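Local coordinates for protein racemase (Pseudovibrio sp. JE062, PDB 3MKC) that is a racemase-like member of the mandelate racemase/muconate lactonizing enzyme family, with an enolase-type capping domain and a barrel domain, at residues Glu273-Lys278 and His282-Asp287; Lys352-Pro357 and Glu381-Leu386. All blocks are in the same frame, centred on the assembly; numbering follows the deposited sequence.

Contact 1 (Glu273-Lys278 and His282-Asp287); sequences EEWITK and HLLQSD
W275 and I276 meet the strand beside them through a single residue, L284, whose two methyls part to reach one each. The strand 261-262, the helix 268-277 and the strand 283-284 form a beta-alpha-beta unit of the enolase-type barrel, and this contact is the packing of its helix on its second strand. The contact is buried and wholly apolar. In the helix the side chain of E273 touches M303 of the following helix, 293-306. W275 uses its CB, which lies 3.6 Å from L284 CD2, while the indole turns away from the strand. With CG anti to the carbonyl carbon (chi1 -85°) the ring is led away to H243 and H249, which meet it edge-to-face; the leucine methyl approaches it only obliquely. I276 takes the other methyl. Its CG1 and CD1 both lie 3.9 Å from L284 CD1, and the two aliphatic chains cross at about a right angle. M303 also touches I276, and I300 touches L284, so helix 293-306 flanks the same apolar cluster. The backbone of L284 is meanwhile tied to Q310 and M312, joining it to the next parallel strand. On the helix, T277 OG1 donates a 2.9 Å hydrogen bond to E273 OE2, meeting that oxygen from 40° above the carboxylate plane.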
ATOM      1  N   GLU A 273       1.928   0.218 -16.191  1.00  8.19           N
ATOM      2  CA  GLU A 273       1.573   0.742 -17.500  1.00 10.76           C
ATOM      3  C   GLU A 273       0.762  -0.287 -18.281  1.00 10.26           C
ATOM      4  O   GLU A 273      -0.194   0.069 -18.965  1.00 11.13           O
ATOM      5  CB  GLU A 273       2.835   1.123 -18.284  1.00 13.27           C
ATOM      6  CG  GLU A 273       2.565   1.701 -19.669  1.00 19.48           C
ATOM      7  CD  GLU A 273       2.315   0.626 -20.716  1.00 26.48           C
ATOM      8  OE1 GLU A 273       3.070  -0.370 -20.731  1.00 29.07           O
ATOM      9  OE2 GLU A 273       1.376   0.781 -21.532  1.00 30.42           O
ATOM     10  N   GLU A 274       1.137  -1.562 -18.173  1.00 11.05           N
ATOM     11  CA  GLU A 274       0.415  -2.607 -18.893  1.00 10.95           C
ATOM     12  C   GLU A 274      -1.001  -2.735 -18.319  1.00 11.65           C
ATOM     13  O   GLU A 274      -1.959  -2.975 -19.052  1.00 12.24           O
ATOM     14  CB  GLU A 274       1.175  -3.941 -18.800  1.00 14.60           C
ATOM     15  CG  GLU A 274       0.511  -5.084 -19.548  1.00 21.84           C
ATOM     16  CD  GLU A 274       1.312  -6.378 -19.509  1.00 26.67           C
ATOM     17  OE1 GLU A 274       2.057  -6.600 -18.527  1.00 29.16           O
ATOM     18  OE2 GLU A 274       1.180  -7.186 -20.456  1.00 27.39           O
ATOM     19  N   TRP A 275      -1.141  -2.577 -17.007  1.00 10.24           N
ATOM     20  CA  TRP A 275      -2.475  -2.646 -16.421  1.00  8.54           C
ATOM     21  C   TRP A 275      -3.331  -1.513 -16.974  1.00  7.62           C
ATOM     22  O   TRP A 275      -4.521  -1.679 -17.213  1.00 10.01           O
ATOM     23  CB  TRP A 275      -2.419  -2.513 -14.905  1.00  8.98           C
ATOM     24  CG  TRP A 275      -2.160  -3.804 -14.215  1.00  7.37           C
ATOM     25  CD1 TRP A 275      -0.954  -4.281 -13.797  1.00  8.64           C
ATOM     26  CD2 TRP A 275      -3.134  -4.789 -13.855  1.00  7.21           C
ATOM     27  NE1 TRP A 275      -1.116  -5.504 -13.191  1.00  8.95           N
ATOM     28  CE2 TRP A 275      -2.446  -5.840 -13.213  1.00  7.91           C
ATOM     29  CE3 TRP A 275      -4.525  -4.888 -14.012  1.00  8.78           C
ATOM     30  CZ2 TRP A 275      -3.099  -6.978 -12.725  1.00  9.52           C
ATOM     31  CZ3 TRP A 275      -5.178  -6.026 -13.529  1.00  8.13           C
ATOM     32  CH2 TRP A 275      -4.462  -7.054 -12.893  1.00  7.99           C
ATOM     33  N   ILE A 276      -2.722  -0.352 -17.173  1.00  7.94           N
ATOM     34  CA  ILE A 276      -3.469   0.786 -17.693  1.00  7.90           C
ATOM     35  C   ILE A 276      -3.915   0.601 -19.145  1.00  8.11           C
ATOM     36  O   ILE A 276      -5.102   0.703 -19.458  1.00 10.96           O
ATOM     37  CB  ILE A 276      -2.641   2.090 -17.619  1.00  7.71           C
ATOM     38  CG1 ILE A 276      -2.492   2.535 -16.164  1.00  8.60           C
ATOM     39  CG2 ILE A 276      -3.308   3.187 -18.446  1.00  9.13           C
ATOM     40  CD1 ILE A 276      -1.580   3.739 -16.000  1.00  9.55           C
ATOM     41  N   THR A 277      -2.962   0.329 -20.028  1.00 11.94           N
ATOM     42  CA  THR A 277      -3.285   0.199 -21.448  1.00 13.38           C
ATOM     43  C   THR A 277      -3.916  -1.114 -21.889  1.00 13.06           C
ATOM     44  O   THR A 277      -4.801  -1.113 -22.741  1.00 15.71           O
ATOM     45  CB  THR A 277      -2.039   0.447 -22.322  1.00 18.37           C
ATOM     46  OG1 THR A 277      -1.071  -0.578 -22.075  1.00 22.24           O
ATOM     47  CG2 THR A 277      -1.427   1.800 -22.000  1.00 17.50           C
ATOM     48  N   LYS A 278      -3.470  -2.233 -21.327  1.00 12.67           N
ATOM     49  CA  LYS A 278      -4.017  -3.532 -21.716  1.00 11.75           C
ATOM     50  C   LYS A 278      -5.174  -3.941 -20.813  1.00 12.06           C
ATOM     51  O   LYS A 278      -6.181  -4.480 -21.278  1.00 12.35           O
ATOM     52  CB  LYS A 278      -2.933  -4.614 -21.667  1.00 14.19           C
ATOM     53  CG  LYS A 278      -3.381  -5.945 -22.259  1.00 17.92           C
ATOM     54  CD  LYS A 278      -2.412  -7.074 -21.921  1.00 22.84           C
ATOM     55  CE  LYS A 278      -1.866  -7.745 -23.171  1.00 28.75           C
ATOM     56  NZ  LYS A 278      -0.893  -6.880 -23.903  1.00 30.61           N
ATOM     57  N   HIS A 282      -9.658   1.014 -14.094  1.00  9.08           N
ATOM     58  CA  HIS A 282      -9.964   2.365 -13.626  1.00  8.92           C
ATOM     59  C   HIS A 282      -9.088   2.770 -12.468  1.00  7.44           C
ATOM     60  O   HIS A 282      -8.947   3.950 -12.183  1.00 10.53           O
ATOM     61  CB  HIS A 282     -11.395   2.484 -13.079  1.00 11.59           C
ATOM     62  CG  HIS A 282     -12.472   2.136 -14.051  1.00 11.93           C
ATOM     63  ND1 HIS A 282     -12.766   0.838 -14.406  1.00 11.39           N
ATOM     64  CD2 HIS A 282     -13.393   2.913 -14.673  1.00 13.84           C
ATOM     65  CE1 HIS A 282     -13.823   0.828 -15.197  1.00 12.29           C
ATOM     66  NE2 HIS A 282     -14.224   2.075 -15.373  1.00 13.10           N
ATOM     67  N   LEU A 283      -8.522   1.785 -11.788  1.00  9.50           N
ATOM     68  CA  LEU A 283      -7.748   2.079 -10.596  1.00  8.49           C
ATOM     69  C   LEU A 283      -6.621   1.078 -10.372  1.00  8.95           C
ATOM     70  O   LEU A 283      -6.805  -0.123 -10.557  1.00 12.72           O
ATOM     71  CB  LEU A 283      -8.723   2.072  -9.412  1.00  7.34           C
ATOM     72  CG  LEU A 283      -8.340   2.574  -8.024  1.00  7.48           C
ATOM     73  CD1 LEU A 283      -9.605   3.060  -7.306  1.00  9.21           C
ATOM     74  CD2 LEU A 283      -7.652   1.468  -7.243  1.00  7.03           C
ATOM     75  N   LEU A 284      -5.462   1.592  -9.968  1.00  9.13           N
ATOM     76  CA  LEU A 284      -4.284   0.773  -9.699  1.00  8.62           C
ATOM     77  C   LEU A 284      -4.044   0.681  -8.196  1.00  8.20           C
ATOM     78  O   LEU A 284      -4.189   1.667  -7.477  1.00 10.11           O
ATOM     79  CB  LEU A 284      -3.052   1.392 -10.353  1.00  9.35           C
ATOM     80  CG  LEU A 284      -3.087   1.484 -11.880  1.00  9.65           C
ATOM     81  CD1 LEU A 284      -1.909   2.324 -12.341  1.00  9.26           C
ATOM     82  CD2 LEU A 284      -3.024   0.082 -12.495  1.00 10.24           C
ATOM     83  N   GLN A 285      -3.638  -0.498  -7.735  1.00  9.63           N
ATOM     84  CA  GLN A 285      -3.400  -0.710  -6.317  1.00 10.35           C
ATOM     85  C   GLN A 285      -1.963  -1.098  -5.963  1.00 11.58           C
ATOM     86  O   GLN A 285      -1.724  -1.749  -4.939  1.00 12.88           O
ATOM     87  CB  GLN A 285      -4.381  -1.763  -5.793  1.00 10.05           C
ATOM     88  CG  GLN A 285      -5.834  -1.375  -6.059  1.00 12.50           C
ATOM     89  CD  GLN A 285      -6.836  -2.416  -5.597  1.00 13.30           C
ATOM     90  OE1 GLN A 285      -6.711  -3.596  -5.911  1.00 13.51           O
ATOM     91  NE2 GLN A 285      -7.848  -1.974  -4.857  1.00 12.37           N
ATOM     92  N   SER A 286      -1.013  -0.695  -6.808  1.00 11.22           N
ATOM     93  CA  SER A 286       0.402  -0.980  -6.567  1.00  9.91           C
ATOM     94  C   SER A 286       0.738  -0.625  -5.117  1.00 11.24           C
ATOM     95  O   SER A 286       0.405   0.457  -4.639  1.00 11.78           O
ATOM     96  CB  SER A 286       1.259  -0.166  -7.531  1.00 12.48           C
ATOM     97  OG  SER A 286       0.832  -0.388  -8.865  1.00 14.38           O
ATOM     98  N   ASP A 287       1.421  -1.538  -4.435  1.00 11.74           N
ATOM     99  CA  ASP A 287       1.758  -1.386  -3.012  1.00 11.85           C
ATOM    100  C   ASP A 287       3.056  -0.641  -2.691  1.00 11.01           C
ATOM    101  O   ASP A 287       4.072  -0.839  -3.343  1.00 12.14           O
ATOM    102  CB  ASP A 287       1.809  -2.783  -2.385  1.00 12.79           C
ATOM    103  CG  ASP A 287       1.788  -2.760  -0.868  1.00 13.65           C
ATOM    104  OD1 ASP A 287       2.451  -1.902  -0.258  1.00 15.17           O
ATOM    105  OD2 ASP A 287       1.109  -3.630  -0.287  1.00 17.42           O
TER

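Contact 2 (Lys352-Pro357 and Glu381-Leu386); sequences KYLVTP and EFLASL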
ATOM      1  N   LYS A 352      -0.399  -2.386  15.317  1.00 26.05           N
ATOM      2  CA  LYS A 352      -0.688  -1.517  16.452  1.00 26.79           C
ATOM      3  C   LYS A 352       0.507  -1.011  17.264  1.00 26.27           C
ATOM      4  O   LYS A 352       0.544   0.161  17.643  1.00 26.45           O
ATOM      5  CB  LYS A 352      -1.651  -2.217  17.408  1.00 27.53           C
ATOM      6  CG  LYS A 352      -3.034  -2.494  16.852  1.00 29.05           C
ATOM      7  CD  LYS A 352      -3.900  -3.090  17.948  1.00 31.57           C
ATOM      8  CE  LYS A 352      -5.342  -3.264  17.513  1.00 31.82           C
ATOM      9  NZ  LYS A 352      -6.178  -3.726  18.650  1.00 36.41           N
ATOM     10  N   TYR A 353       1.487  -1.875  17.519  1.00 25.57           N
ATOM     11  CA  TYR A 353       2.625  -1.490  18.358  1.00 25.98           C
ATOM     12  C   TYR A 353       4.019  -1.256  17.764  1.00 25.71           C
ATOM     13  O   TYR A 353       4.856  -0.648  18.430  1.00 26.81           O
ATOM     14  CB  TYR A 353       2.796  -2.517  19.483  1.00 26.93           C
ATOM     15  CG  TYR A 353       1.512  -3.052  20.076  1.00 28.37           C
ATOM     16  CD1 TYR A 353       0.575  -2.201  20.662  1.00 29.39           C
ATOM     17  CD2 TYR A 353       1.249  -4.422  20.080  1.00 28.93           C
ATOM     18  CE1 TYR A 353      -0.596  -2.706  21.244  1.00 29.98           C
ATOM     19  CE2 TYR A 353       0.087  -4.938  20.654  1.00 29.92           C
ATOM     20  CZ  TYR A 353      -0.829  -4.077  21.236  1.00 29.98           C
ATOM     21  OH  TYR A 353      -1.967  -4.594  21.811  1.00 31.61           O
ATOM     22  N   LEU A 354       4.291  -1.714  16.544  1.00 24.47           N
ATOM     23  CA  LEU A 354       5.644  -1.556  15.996  1.00 22.68           C
ATOM     24  C   LEU A 354       6.232  -0.150  15.974  1.00 21.45           C
ATOM     25  O   LEU A 354       7.367   0.051  16.410  1.00 20.61           O
ATOM     26  CB  LEU A 354       5.744  -2.161  14.596  1.00 21.32           C
ATOM     27  CG  LEU A 354       7.166  -2.181  14.036  1.00 21.70           C
ATOM     28  CD1 LEU A 354       8.088  -2.972  14.962  1.00 20.13           C
ATOM     29  CD2 LEU A 354       7.142  -2.803  12.646  1.00 21.17           C
ATOM     30  N   VAL A 355       5.490   0.822  15.450  1.00 22.44           N
ATOM     31  CA  VAL A 355       5.997   2.189  15.414  1.00 23.19           C
ATOM     32  C   VAL A 355       5.051   3.165  16.089  1.00 23.63           C
ATOM     33  O   VAL A 355       3.872   2.865  16.300  1.00 24.09           O
ATOM     34  CB  VAL A 355       6.260   2.691  13.977  1.00 24.74           C
ATOM     35  CG1 VAL A 355       7.464   1.975  13.387  1.00 24.38           C
ATOM     36  CG2 VAL A 355       5.027   2.488  13.119  1.00 25.63           C
ATOM     37  N   THR A 356       5.584   4.336  16.417  1.00 22.72           N
ATOM     38  CA  THR A 356       4.825   5.381  17.093  1.00 23.09           C
ATOM     39  C   THR A 356       5.270   6.735  16.559  1.00 21.48           C
ATOM     40  O   THR A 356       6.413   6.900  16.140  1.00 21.61           O
ATOM     41  CB  THR A 356       5.086   5.334  18.618  1.00 23.58           C
ATOM     42  OG1 THR A 356       4.238   6.278  19.287  1.00 27.24           O
ATOM     43  CG2 THR A 356       6.532   5.677  18.909  1.00 20.52           C
ATOM     44  N   PRO A 357       4.372   7.730  16.561  1.00 22.39           N
ATOM     45  CA  PRO A 357       2.983   7.665  17.021  1.00 22.03           C
ATOM     46  C   PRO A 357       2.031   7.254  15.904  1.00 23.35           C
ATOM     47  O   PRO A 357       2.452   7.039  14.770  1.00 24.63           O
ATOM     48  CB  PRO A 357       2.723   9.088  17.484  1.00 22.43           C
ATOM     49  CG  PRO A 357       3.460   9.883  16.457  1.00 23.88           C
ATOM     50  CD  PRO A 357       4.767   9.124  16.293  1.00 22.40           C
ATOM     51  N   GLU A 381      10.692  -1.281  23.195  1.00 30.95           N
ATOM     52  CA  GLU A 381      10.199  -2.253  24.170  1.00 30.89           C
ATOM     53  C   GLU A 381       9.476  -3.390  23.456  1.00 30.87           C
ATOM     54  O   GLU A 381       9.603  -4.557  23.826  1.00 30.81           O
ATOM     55  CB  GLU A 381       9.230  -1.604  25.166  1.00 32.50           C
ATOM     56  CG  GLU A 381       9.863  -0.636  26.151  1.00 35.58           C
ATOM     57  CD  GLU A 381       8.950  -0.341  27.336  1.00 38.12           C
ATOM     58  OE1 GLU A 381       7.805   0.105  27.117  1.00 38.76           O
ATOM     59  OE2 GLU A 381       9.378  -0.560  28.491  1.00 41.05           O
ATOM     60  N   PHE A 382       8.712  -3.041  22.428  1.00 30.21           N
ATOM     61  CA  PHE A 382       7.971  -4.040  21.681  1.00 28.68           C
ATOM     62  C   PHE A 382       8.901  -4.978  20.919  1.00 29.02           C
ATOM     63  O   PHE A 382       8.740  -6.195  20.972  1.00 29.53           O
ATOM     64  CB  PHE A 382       7.016  -3.372  20.698  1.00 28.16           C
ATOM     65  CG  PHE A 382       6.131  -4.340  19.984  1.00 28.05           C
ATOM     66  CD1 PHE A 382       5.159  -5.046  20.684  1.00 27.75           C
ATOM     67  CD2 PHE A 382       6.292  -4.579  18.625  1.00 28.46           C
ATOM     68  CE1 PHE A 382       4.361  -5.982  20.042  1.00 29.14           C
ATOM     69  CE2 PHE A 382       5.499  -5.513  17.971  1.00 28.32           C
ATOM     70  CZ  PHE A 382       4.530  -6.216  18.678  1.00 28.40           C
ATOM     71  N   LEU A 383       9.860  -4.408  20.197  1.00 29.98           N
ATOM     72  CA  LEU A 383      10.812  -5.208  19.437  1.00 30.67           C
ATOM     73  C   LEU A 383      11.581  -6.144  20.352  1.00 32.41           C
ATOM     74  O   LEU A 383      11.608  -7.354  20.139  1.00 33.12           O
ATOM     75  CB  LEU A 383      11.804  -4.310  18.705  1.00 31.17           C
ATOM     76  CG  LEU A 383      11.405  -3.794  17.325  1.00 30.38           C
ATOM     77  CD1 LEU A 383      12.540  -2.957  16.768  1.00 29.67           C
ATOM     78  CD2 LEU A 383      11.102  -4.966  16.402  1.00 29.70           C
ATOM     79  N   ALA A 384      12.207  -5.567  21.373  1.00 33.55           N
ATOM     80  CA  ALA A 384      12.991  -6.337  22.325  1.00 34.01           C
ATOM     81  C   ALA A 384      12.183  -7.481  22.921  1.00 34.49           C
ATOM     82  O   ALA A 384      12.738  -8.527  23.250  1.00 36.11           O
ATOM     83  CB  ALA A 384      13.506  -5.425  23.432  1.00 34.06           C
ATOM     84  N   SER A 385      10.872  -7.288  23.054  1.00 33.50           N
ATOM     85  CA  SER A 385      10.016  -8.327  23.617  1.00 32.13           C
ATOM     86  C   SER A 385       9.815  -9.440  22.601  1.00 32.33           C
ATOM     87  O   SER A 385       9.109 -10.415  22.864  1.00 31.98           O
ATOM     88  CB  SER A 385       8.652  -7.753  24.013  1.00 33.26           C
ATOM     89  OG  SER A 385       7.823  -7.571  22.877  1.00 33.86           O
ATOM     90  N   LEU A 386      10.435  -9.277  21.437  1.00 32.03           N
ATOM     91  CA  LEU A 386      10.341 -10.261  20.365  1.00 32.21           C
ATOM     92  C   LEU A 386       8.957 -10.234  19.726  1.00 33.86           C
ATOM     93  O   LEU A 386       8.871  -9.966  18.506  1.00 35.88           O
ATOM     94  CB  LEU A 386      10.655 -11.655  20.917  1.00 29.64           C
ATOM     95  CG  LEU A 386      11.114 -12.721  19.923  1.00 28.55           C
ATOM     96  CD1 LEU A 386      12.239 -12.168  19.053  1.00 27.79           C
ATOM     97  CD2 LEU A 386      11.581 -13.956  20.694  1.00 28.80           C
TER
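The carbonyl oxygen of F382, whose ring packs against Y353, takes two bonds from S385: one from S385 OG, whose 2.5 Å separation is unusually short and doubtful in its exact value, and a weak one from S385 N. The hydroxyl comes in tilted from the carbonyl plane of F382. S385 N also reaches E381 O at 3.1 Å, so the serine turns back on the last turn of helix 380-384 with both its backbone and its side chain. From that turn F382 extends its ring, CG anti to the backbone N (chi1 -175°), toward the end of helix 349-353. There Y353 CB sits over one face of the phenyl group in a CH-pi contact, 3.8 Å from the centroid and 14° off the ring normal. The tyrosine ring leans past the phenylalanine, with Y353 CD2 only 3.5 Å from F382 CE1. The two rings are set obliquely, their planes inclined at 56° and their centroids 5.5 Å apart. K352 CB lies over one face of the tyrosine. Two short helices are thus joined beside an antiparallel strand pair: strand 355-356 follows helix 349-353, and its partner 377-378 leads into helix 380-384. N379, in the link to the second helix, donates from ND2 to Y353 O, and the backbones of N379 and L354 are hydrogen-bonded. Deeper in, the backbone of L354 closes on the phenyl group, its CA 4.1 Å from F382 CD2. L354 CD1 meets L383 CD2 at 3.9 Å. These two leucines face the strands of the N-terminal part of the chain: L354 rests on T31 and V33, L383 on V20, and F382 reaches Y22 of the same strand as V20.

Contact 1 and contact 2 lie on opposite sides of the chain's centre, 34 Å apart between centres and about 14 Å between nearest atoms, so neither touches the other. They follow in series along the chain. Contact 1, its centre 14 Å from that of the chain, lies within the barrel domain, between a helix and a strand; contact 2, at 21 Å, is more peripheral and sets the C-terminal helix on strand 12-22, while L354 of the other segment rests on strand 29-38. In enolase-type enzymes generally, the active site lies at the C-terminal ends of the barrel strands, facing the capping domain; residues 285-287 run on from the C-terminal end of strand 283-284.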